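Local coordinates for protein EvpC (Edwardsiella tarda, PDB 3EAA) that belongs to the Hcp family of the type VI secretion system, is itself secreted, and probably works as a six-subunit ring, at residues 107-112 with 125-130; 19-24 with 84-89. One frame throughout, in Å; residues are numbered along the deposited sequence.

Contact 1 (107-112 with 125-130)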
loop_
_atom_site.group_PDB
_atom_site.type_symbol
_atom_site.label_atom_id
_atom_site.label_comp_id
_atom_site.label_asym_id
_atom_site.label_seq_id
_atom_site.Cartn_x
_atom_site.Cartn_y
_atom_site.Cartn_z
ATOM N N VAL A 107 -16.555 -24.793 7.182
ATOM C CA VAL A 107 -15.486 -24.133 6.446
ATOM C C VAL A 107 -16.107 -23.211 5.397
ATOM O O VAL A 107 -16.766 -23.675 4.467
ATOM C CB VAL A 107 -14.541 -25.136 5.745
ATOM C CG1 VAL A 107 -13.507 -24.382 4.933
ATOM C CG2 VAL A 107 -13.871 -26.056 6.753
ATOM N N SER A 108 -15.909 -21.906 5.552
ATOM C CA SER A 108 -16.525 -20.938 4.650
ATOM C C SER A 108 -15.621 -20.658 3.457
ATOM O O SER A 108 -16.070 -20.224 2.401
ATOM C CB SER A 108 -16.846 -19.636 5.388
ATOM O OG SER A 108 -15.740 -19.193 6.162
ATOM N N SER A 109 -14.335 -20.903 3.635
ATOM C CA SER A 109 -13.396 -20.756 2.546
ATOM C C SER A 109 -12.140 -21.545 2.836
ATOM O O SER A 109 -11.728 -21.725 3.984
ATOM C CB SER A 109 -13.038 -19.294 2.312
ATOM O OG SER A 109 -11.912 -18.918 3.088
ATOM N N TYR A 110 -11.554 -22.041 1.765
ATOM C CA TYR A 110 -10.293 -22.709 1.839
ATOM C C TYR A 110 -9.466 -22.086 0.742
ATOM O O TYR A 110 -9.931 -21.950 -0.391
ATOM C CB TYR A 110 -10.473 -24.194 1.569
ATOM C CG TYR A 110 -9.174 -24.886 1.253
ATOM C CD1 TYR A 110 -8.474 -25.561 2.240
ATOM C CD2 TYR A 110 -8.631 -24.842 -0.020
ATOM C CE1 TYR A 110 -7.286 -26.183 1.963
ATOM C CE2 TYR A 110 -7.446 -25.451 -0.297
ATOM C CZ TYR A 110 -6.776 -26.124 0.695
ATOM O OH TYR A 110 -5.580 -26.741 0.426
ATOM N N GLN A 111 -8.251 -21.678 1.075
ATOM C CA GLN A 111 -7.349 -21.138 0.067
ATOM C C GLN A 111 -6.052 -21.904 0.097
ATOM O O GLN A 111 -5.651 -22.417 1.147
ATOM C CB GLN A 111 -7.080 -19.646 0.291
ATOM C CG GLN A 111 -8.247 -18.728 -0.014
ATOM C CD GLN A 111 -8.348 -18.379 -1.482
ATOM O OE1 GLN A 111 -7.335 -18.238 -2.171
ATOM N NE2 GLN A 111 -9.576 -18.234 -1.973
ATOM N N CYS A 112 -5.405 -21.977 -1.059
ATOM C CA CYS A 112 -4.156 -22.701 -1.180
ATOM C C CYS A 112 -3.153 -21.898 -1.977
ATOM O O CYS A 112 -3.540 -21.087 -2.808
ATOM C CB CYS A 112 -4.379 -24.060 -1.835
ATOM S SG CYS A 112 -3.001 -25.167 -1.494
ATOM N N THR A 125 -4.863 -21.144 3.997
ATOM C CA THR A 125 -5.577 -20.261 4.907
ATOM C C THR A 125 -7.051 -20.619 4.934
ATOM O O THR A 125 -7.720 -20.581 3.910
ATOM C CB THR A 125 -5.444 -18.808 4.480
ATOM O OG1 THR A 125 -4.056 -18.502 4.292
ATOM C CG2 THR A 125 -6.053 -17.880 5.536
ATOM N N ILE A 126 -7.551 -20.963 6.113
ATOM C CA ILE A 126 -8.922 -21.435 6.245
ATOM C C ILE A 126 -9.815 -20.533 7.100
ATOM O O ILE A 126 -9.447 -20.118 8.204
ATOM C CB ILE A 126 -8.989 -22.852 6.840
ATOM C CG1 ILE A 126 -8.077 -23.806 6.082
ATOM C CG2 ILE A 126 -10.414 -23.361 6.809
ATOM C CD1 ILE A 126 -6.697 -23.868 6.640
ATOM N N ASP A 127 -11.007 -20.253 6.587
ATOM C CA ASP A 127 -11.984 -19.482 7.330
ATOM C C ASP A 127 -13.086 -20.388 7.858
ATOM O O ASP A 127 -13.753 -21.095 7.101
ATOM C CB ASP A 127 -12.552 -18.345 6.477
ATOM C CG ASP A 127 -11.597 -17.160 6.374
ATOM O OD1 ASP A 127 -10.415 -17.311 6.748
ATOM O OD2 ASP A 127 -12.028 -16.068 5.937
ATOM N N PHE A 128 -13.255 -20.357 9.173
ATOM C CA PHE A 128 -14.217 -21.192 9.860
ATOM C C PHE A 128 -15.406 -20.382 10.350
ATOM O O PHE A 128 -15.286 -19.592 11.289
ATOM C CB PHE A 128 -13.550 -21.854 11.049
ATOM C CG PHE A 128 -12.631 -22.972 10.682
ATOM C CD1 PHE A 128 -11.271 -22.817 10.787
ATOM C CD2 PHE A 128 -13.131 -24.185 10.254
ATOM C CE1 PHE A 128 -10.420 -23.849 10.466
ATOM C CE2 PHE A 128 -12.289 -25.219 9.939
ATOM C CZ PHE A 128 -10.929 -25.054 10.042
ATOM N N ALA A 129 -16.552 -20.571 9.701
ATOM C CA ALA A 129 -17.800 -19.983 10.180
ATOM C C ALA A 129 -18.419 -20.864 11.277
ATOM O O ALA A 129 -18.204 -22.074 11.296
ATOM C CB ALA A 129 -18.759 -19.789 9.032
ATOM N N TYR A 130 -19.176 -20.256 12.189
ATOM C CA TYR A 130 -19.693 -20.975 13.359
ATOM C C TYR A 130 -21.012 -20.415 13.908
ATOM O O TYR A 130 -21.582 -19.480 13.352
ATOM C CB TYR A 130 -18.630 -21.029 14.471
ATOM C CG TYR A 130 -18.032 -19.684 14.856
ATOM C CD1 TYR A 130 -17.192 -18.990 13.988
ATOM C CD2 TYR A 130 -18.295 -19.121 16.097
ATOM C CE1 TYR A 130 -16.649 -17.776 14.345
ATOM C CE2 TYR A 130 -17.753 -17.907 16.461
ATOM C CZ TYR A 130 -16.934 -17.240 15.582
ATOM O OH TYR A 130 -16.401 -16.028 15.954
#
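Asp-127 faces two residues of the strand opposite, Ser-108 and Ser-109, and its backbone holds both. Its carbonyl O accepts Ser-108 N at 2.8 Å. Ser-108 OG adds a second, weak bond to the same oxygen: with chi1 at 48° the hydroxyl sits between its own backbone N and carbonyl carbon, which brings it round to that acceptor. Asp-127 N answers by donating to Ser-109 O at 3.1 Å. Two residues further on, Gln-111 and Thr-125 form a reciprocal pair. Gln-111 N donates to Thr-125 O at 3.1 Å, and Thr-125 N returns the bond to Gln-111 O at 3.2 Å.

On one face of the sheet the contacts are apolar. Val-107 splits its branches between two partners: CG1, anti to the backbone N, lies 3.8 Å from Ile-126 CG2, while CG2 lies 3.7 Å from Phe-128 CE2, the two side chains running side by side. Ile-126 CG2 also stands 3.6 Å above the plane of the Phe-128 ring, toward its rim, and Ile-126 CG1 approaches Tyr-110 CD1. Helix 67-76 packs on Val-107 and Tyr-110 from this face.

The other face carries Ser-109, Gln-111, Thr-125 and Asp-127. Ser-109 OG rests against Asp-127 CB, but the carboxylate finds its strong partner elsewhere, in a salt bridge from OD1 to Arg-58 on strand 52-62.

Residues 110-112 pair antiparallel with a strand of the second subunit, carrying the sheet across the interface. The whole is an antiparallel beta hairpin with a classic beta bulge at Ser-108 and Ser-109, set in the Hcp barrel.

Contact 2 (19-24 with 84-89); sequences DKHKKW and ELEICT
The carbonyl O of His-21 is gripped twice, by Trp-24 N at 3.3 Å and, weakly, by the hydroxyl of Ser-16. The first bond closes a type II beta turn from His-21 to Trp-24, with Lys-23 at the position of positive phi (64°). The turn sets His-21 and Trp-24 side by side, and both meet strand 84-88.

The rings also brace each other: His-21 presents an edge to Trp-24, its ND1 standing 3.5 Å above the centre of the indole system. His-21 further stacks on Tyr-6 of the neighbouring strand 4-9, and Trp-24 touches that strand too, at Tyr-6 and Lys-8. Strand 84-88 meets the pair with the side chains of Glu-84, Glu-86 and Cys-88. Cys-88 SG approaches the imidazole obliquely, 4.0 Å from the centroid of the His-21 ring. Glu-86 runs beside both rings: CG is anti to the backbone N (chi1 -152°), CB lies against the two, and the carboxylate comes near them, although its exact position against the imidazole is doubtful. Its plane stands 73° from that of the indole, whose CH2 it approaches through OE1. The far rim of the indole reaches the strand itself, Trp-24 CZ3 lying 3.6 Å from Glu-84 O.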
loop_
_atom_site.group_PDB
_atom_site.type_symbol
_atom_site.label_atom_id
_atom_site.label_comp_id
_atom_site.label_asym_id
_atom_site.label_seq_id
_atom_site.Cartn_x
_atom_site.Cartn_y
_atom_site.Cartn_z
ATOM N N ASP A 19 2.251 -35.090 22.826
ATOM C CA ASP A 19 1.430 -35.896 23.709
ATOM C C ASP A 19 -0.018 -35.424 23.812
ATOM O O ASP A 19 -0.938 -36.160 23.482
ATOM C CB ASP A 19 2.080 -35.952 25.088
ATOM C CG ASP A 19 3.439 -36.619 25.053
ATOM O OD1 ASP A 19 3.551 -37.661 24.376
ATOM O OD2 ASP A 19 4.390 -36.115 25.696
ATOM N N LYS A 20 -0.221 -34.194 24.262
ATOM C CA LYS A 20 -1.571 -33.701 24.543
ATOM C C LYS A 20 -2.426 -33.396 23.301
ATOM O O LYS A 20 -3.625 -33.149 23.418
ATOM C CB LYS A 20 -1.510 -32.483 25.473
ATOM N N HIS A 21 -1.822 -33.418 22.117
ATOM C CA HIS A 21 -2.564 -33.075 20.903
ATOM C C HIS A 21 -2.310 -34.041 19.743
ATOM O O HIS A 21 -1.931 -33.631 18.645
ATOM C CB HIS A 21 -2.263 -31.635 20.483
ATOM C CG HIS A 21 -2.530 -30.633 21.555
ATOM N ND1 HIS A 21 -3.698 -29.892 21.612
ATOM C CD2 HIS A 21 -1.800 -30.253 22.629
ATOM C CE1 HIS A 21 -3.666 -29.104 22.662
ATOM N NE2 HIS A 21 -2.521 -29.299 23.304
ATOM N N LYS A 22 -2.546 -35.322 19.994
ATOM C CA LYS A 22 -2.243 -36.353 19.016
ATOM C C LYS A 22 -3.178 -36.292 17.805
ATOM O O LYS A 22 -4.403 -36.286 17.954
ATOM C CB LYS A 22 -2.280 -37.734 19.675
ATOM C CG LYS A 22 -1.226 -37.921 20.764
ATOM C CD LYS A 22 -1.485 -39.181 21.590
ATOM C CE LYS A 22 -0.504 -39.304 22.756
ATOM N NZ LYS A 22 -0.557 -40.640 23.421
ATOM N N LYS A 23 -2.582 -36.233 16.614
ATOM C CA LYS A 23 -3.329 -36.165 15.357
ATOM C C LYS A 23 -4.174 -34.887 15.201
ATOM O O LYS A 23 -4.961 -34.757 14.258
ATOM C CB LYS A 23 -4.183 -37.426 15.163
ATOM C CG LYS A 23 -3.369 -38.666 14.796
ATOM C CD LYS A 23 -4.137 -39.972 15.028
ATOM C CE LYS A 23 -4.762 -40.522 13.746
ATOM N NZ LYS A 23 -5.058 -41.984 13.844
ATOM N N TRP A 24 -4.004 -33.946 16.123
ATOM C CA TRP A 24 -4.601 -32.629 15.981
ATOM C C TRP A 24 -3.989 -31.942 14.781
ATOM O O TRP A 24 -2.977 -32.400 14.259
ATOM C CB TRP A 24 -4.291 -31.787 17.209
ATOM C CG TRP A 24 -5.181 -32.039 18.354
ATOM C CD1 TRP A 24 -5.416 -33.233 18.958
ATOM C CD2 TRP A 24 -5.949 -31.064 19.065
ATOM N NE1 TRP A 24 -6.294 -33.067 19.998
ATOM C CE2 TRP A 24 -6.636 -31.746 20.086
ATOM C CE3 TRP A 24 -6.127 -29.682 18.930
ATOM C CZ2 TRP A 24 -7.487 -31.092 20.973
ATOM C CZ3 TRP A 24 -6.973 -29.035 19.814
ATOM C CH2 TRP A 24 -7.641 -29.741 20.820
ATOM N N GLU A 84 -12.333 -27.025 18.357
ATOM C CA GLU A 84 -11.616 -26.608 19.545
ATOM C C GLU A 84 -10.289 -25.978 19.182
ATOM O O GLU A 84 -9.426 -26.623 18.619
ATOM C CB GLU A 84 -11.348 -27.800 20.462
ATOM C CG GLU A 84 -12.570 -28.346 21.171
ATOM C CD GLU A 84 -12.349 -29.762 21.691
ATOM O OE1 GLU A 84 -11.403 -29.985 22.482
ATOM O OE2 GLU A 84 -13.125 -30.658 21.306
ATOM N N LEU A 85 -10.115 -24.713 19.521
ATOM C CA LEU A 85 -8.811 -24.090 19.363
ATOM C C LEU A 85 -8.047 -24.080 20.688
ATOM O O LEU A 85 -8.635 -23.909 21.768
ATOM C CB LEU A 85 -8.940 -22.672 18.804
ATOM C CG LEU A 85 -7.654 -22.187 18.133
ATOM C CD1 LEU A 85 -7.958 -21.230 16.997
ATOM C CD2 LEU A 85 -6.711 -21.560 19.153
ATOM N N GLU A 86 -6.735 -24.264 20.601
ATOM C CA GLU A 86 -5.928 -24.415 21.796
ATOM C C GLU A 86 -4.498 -23.906 21.612
ATOM O O GLU A 86 -3.740 -24.428 20.793
ATOM C CB GLU A 86 -5.921 -25.880 22.207
ATOM C CG GLU A 86 -5.736 -26.118 23.673
ATOM C CD GLU A 86 -6.188 -27.508 24.089
ATOM O OE1 GLU A 86 -7.329 -27.893 23.744
ATOM O OE2 GLU A 86 -5.405 -28.212 24.764
ATOM N N ILE A 87 -4.136 -22.886 22.381
ATOM C CA ILE A 87 -2.788 -22.363 22.353
ATOM C C ILE A 87 -2.084 -22.792 23.631
ATOM O O ILE A 87 -2.587 -22.586 24.734
ATOM C CB ILE A 87 -2.773 -20.833 22.216
ATOM C CG1 ILE A 87 -3.839 -20.361 21.236
ATOM C CG2 ILE A 87 -1.413 -20.354 21.739
ATOM C CD1 ILE A 87 -5.194 -20.148 21.863
ATOM N N CYS A 88 -0.916 -23.403 23.473
ATOM C CA CYS A 88 -0.225 -24.035 24.591
ATOM C C CYS A 88 1.177 -23.476 24.770
ATOM O O CYS A 88 1.898 -23.284 23.803
ATOM C CB CYS A 88 -0.136 -25.548 24.368
ATOM S SG CYS A 88 -1.697 -26.359 23.939
ATOM N N THR A 89 1.559 -23.250 26.023
ATOM C CA THR A 89 2.840 -22.646 26.355
ATOM C C THR A 89 4.032 -23.489 25.929
ATOM O O THR A 89 4.042 -24.696 26.108
ATOM C CB THR A 89 2.947 -22.423 27.855
ATOM O OG1 THR A 89 2.798 -23.685 28.521
ATOM C CG2 THR A 89 1.860 -21.460 28.322
#

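In the fold
From the N terminus, strand 4-9 leads into the loop that holds 19-24, and contact 2 brings this loop back onto strand 80-88 of the seven-stranded sheet. The 59 residues it encloses include strands 25-27, 32-36 and 52-62 and helix 67-76. After strand 96-102 the chain returns to the smaller, four-stranded sheet, where contact 1 closes a loop of 12 residues between its segments, joining strands 105-113 and 123-129. The two contacts follow in series, neither nested nor crossed, with centres 20 Å apart and no touch. They are nonetheless linked: strand 52-62 and helix 67-76, both inside the contact 2 loop, flank the hairpin of contact 1.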